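Local coordinates for protein D-alanyl-lipoteichoic acid synthetase (Streptococcus pneumoniae, PDB 3BMA) that probably takes part in the D-alanylation of lipoteichoic acid, a step of cell wall biogenesis, as a membrane-associated member of the DltD family, at residues Q101-I106 against P366-P371. The protein carries 1 engineered substitution. Numbering follows the deposited sequence.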
loop_
_atom_site.group_PDB
_atom_site.type_symbol
_atom_site.label_atom_id
_atom_site.label_comp_id
_atom_site.label_asym_id
_atom_site.label_seq_id
_atom_site.Cartn_x
_atom_site.Cartn_y
_atom_site.Cartn_z
ATOM N N GLN C 101 -18.354 33.848 -7.018
ATOM C CA GLN C 101 -18.276 35.051 -6.201
ATOM C C GLN C 101 -18.343 34.699 -4.718
ATOM O O GLN C 101 -19.124 33.831 -4.316
ATOM C CB GLN C 101 -19.396 36.027 -6.563
ATOM C CG GLN C 101 -19.219 36.718 -7.908
ATOM C CD GLN C 101 -20.294 37.761 -8.172
ATOM O OE1 GLN C 101 -21.480 37.525 -7.937
ATOM N NE2 GLN C 101 -19.880 38.921 -8.665
ATOM N N VAL C 102 -17.507 35.359 -3.915
ATOM C CA VAL C 102 -17.554 35.232 -2.450
ATOM C C VAL C 102 -17.544 36.604 -1.742
ATOM O O VAL C 102 -17.238 37.632 -2.357
ATOM C CB VAL C 102 -16.401 34.335 -1.876
ATOM C CG1 VAL C 102 -16.295 32.987 -2.604
ATOM C CG2 VAL C 102 -15.071 35.056 -1.897
ATOM N N VAL C 103 -17.903 36.600 -0.456
ATOM C CA VAL C 103 -17.742 37.758 0.428
ATOM C C VAL C 103 -16.684 37.405 1.470
ATOM O O VAL C 103 -16.784 36.375 2.134
ATOM C CB VAL C 103 -19.073 38.136 1.139
ATOM C CG1 VAL C 103 -18.847 39.223 2.190
ATOM C CG2 VAL C 103 -20.105 38.586 0.134
ATOM N N TYR C 104 -15.667 38.248 1.599
ATOM C CA TYR C 104 -14.598 38.013 2.561
ATOM C C TYR C 104 -14.378 39.239 3.442
ATOM O O TYR C 104 -13.865 40.253 2.982
ATOM C CB TYR C 104 -13.307 37.622 1.832
ATOM C CG TYR C 104 -12.269 36.982 2.722
ATOM C CD1 TYR C 104 -12.277 35.608 2.948
ATOM C CD2 TYR C 104 -11.279 37.745 3.335
ATOM C CE1 TYR C 104 -11.337 35.010 3.769
ATOM C CE2 TYR C 104 -10.331 37.157 4.160
ATOM C CZ TYR C 104 -10.366 35.788 4.366
ATOM O OH TYR C 104 -9.438 35.198 5.183
ATOM N N VAL C 105 -14.778 39.139 4.707
ATOM C CA VAL C 105 -14.520 40.183 5.699
ATOM C C VAL C 105 -13.036 40.193 6.070
ATOM O O VAL C 105 -12.449 39.136 6.285
ATOM C CB VAL C 105 -15.396 39.969 6.953
ATOM C CG1 VAL C 105 -14.959 40.866 8.112
ATOM C CG2 VAL C 105 -16.852 40.214 6.614
ATOM N N ILE C 106 -12.420 41.377 6.087
ATOM C CA ILE C 106 -11.053 41.535 6.589
ATOM C C ILE C 106 -11.059 42.581 7.693
ATOM O O ILE C 106 -11.044 43.787 7.422
ATOM C CB ILE C 106 -10.049 41.993 5.503
ATOM C CG1 ILE C 106 -10.114 41.121 4.253
ATOM C CG2 ILE C 106 -8.631 41.975 6.049
ATOM C CD1 ILE C 106 -9.192 41.608 3.153
ATOM N N PRO C 366 -25.685 44.519 -5.176
ATOM C CA PRO C 366 -25.512 44.738 -6.622
ATOM C C PRO C 366 -24.367 43.936 -7.244
ATOM O O PRO C 366 -24.442 43.579 -8.422
ATOM C CB PRO C 366 -25.192 46.235 -6.713
ATOM C CG PRO C 366 -25.724 46.814 -5.468
ATOM C CD PRO C 366 -25.464 45.776 -4.437
ATOM N N PHE C 367 -23.326 43.668 -6.455
ATOM C CA PHE C 367 -22.186 42.855 -6.885
ATOM C C PHE C 367 -22.577 41.389 -7.104
ATOM O O PHE C 367 -22.227 40.795 -8.124
ATOM C CB PHE C 367 -21.047 42.970 -5.861
ATOM C CG PHE C 367 -19.882 42.054 -6.126
ATOM C CD1 PHE C 367 -18.992 42.314 -7.160
ATOM C CD2 PHE C 367 -19.659 40.940 -5.320
ATOM C CE1 PHE C 367 -17.908 41.472 -7.397
ATOM C CE2 PHE C 367 -18.583 40.093 -5.553
ATOM C CZ PHE C 367 -17.705 40.361 -6.590
ATOM N N LEU C 368 -23.308 40.822 -6.147
ATOM C CA LEU C 368 -23.713 39.418 -6.214
ATOM C C LEU C 368 -24.914 39.176 -7.131
ATOM O O LEU C 368 -25.034 38.096 -7.715
ATOM C CB LEU C 368 -23.998 38.860 -4.816
ATOM C CG LEU C 368 -22.881 38.794 -3.764
ATOM C CD1 LEU C 368 -23.427 38.204 -2.479
ATOM C CD2 LEU C 368 -21.679 37.992 -4.237
ATOM N N SER C 369 -25.798 40.170 -7.253
ATOM C CA SER C 369 -26.973 40.073 -8.138
ATOM C C SER C 369 -26.596 40.093 -9.615
ATOM O O SER C 369 -27.333 39.571 -10.456
ATOM C CB SER C 369 -27.972 41.195 -7.859
ATOM O OG SER C 369 -28.373 41.190 -6.502
ATOM N N ASN C 370 -25.451 40.704 -9.919
ATOM C CA ASN C 370 -24.916 40.759 -11.273
ATOM C C ASN C 370 -23.545 40.093 -11.328
ATOM O O ASN C 370 -22.527 40.784 -11.299
ATOM C CB ASN C 370 -24.812 42.212 -11.743
ATOM C CG ASN C 370 -26.136 42.943 -11.680
ATOM O OD1 ASN C 370 -26.973 42.813 -12.576
ATOM N ND2 ASN C 370 -26.327 43.733 -10.627
ATOM N N PRO C 371 -23.514 38.748 -11.418
ATOM C CA PRO C 371 -22.264 37.998 -11.310
ATOM C C PRO C 371 -21.353 38.205 -12.515
ATOM O O PRO C 371 -21.772 38.005 -13.657
ATOM C CB PRO C 371 -22.731 36.532 -11.238
ATOM C CG PRO C 371 -24.200 36.587 -10.989
ATOM C CD PRO C 371 -24.655 37.846 -11.641
#
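Gln101, at the start of strand 101-105, reaches into the C-terminal end of helix 355-369. Its CG lies anti to the carbonyl carbon (chi1 -72°), and the chain runs on extended beyond CG. This carries the amide to the last turn of the helix. There Gln101 NE2 donates a hydrogen bond to the backbone O of Phe367, 3.1 Å away. The bond is bent, with an N-H...O angle of 146°. The nitrogen sits above the carbonyl plane, not on a lone pair.

The side chains of Gln101 and Phe367 meet tip to tip. Gln101 NE2 lies over one face of the Phe367 ring, displaced toward the rim, with CZ nearest at 3.3 Å. Amide and ring are tilted 34° from each other. Phe367 CG is anti to its own backbone N, which brings the ring back against the glutamine. NE2 is thus bonded to the Phe367 carbonyl and only packs on the ring.

Gln101 OE1 lies 3.4 Å from Leu368 CA and also touches Pro371 CA. It accepts a hydrogen bond from Arg42 NH2. Arg42 NH1 also binds the O of Leu368, so the arginine ties the amide and the helix terminus together. The two amide bonds, one donated and one accepted, are consistent with a single amide orientation. Leu368 CD2 also packs on Gln101 CB at 3.8 Å, and Leu368 CD1 meets Val103 CG2 more loosely at 4.2 Å.

The contact sets the C-terminal part of helix 355-369 against the start of the central strand of a parallel sheet. This alpha/beta packing is consistent with the SGNH hydrolase clan. Strands 43-47 and 291-296 flank strand 101-105. Leu368 leans on Phe46 of the former, and Phe367 on Asn291 and Ile293 of the latter. Val102 points away from the helix end, and its side chain touches Phe285 of helix 274-287.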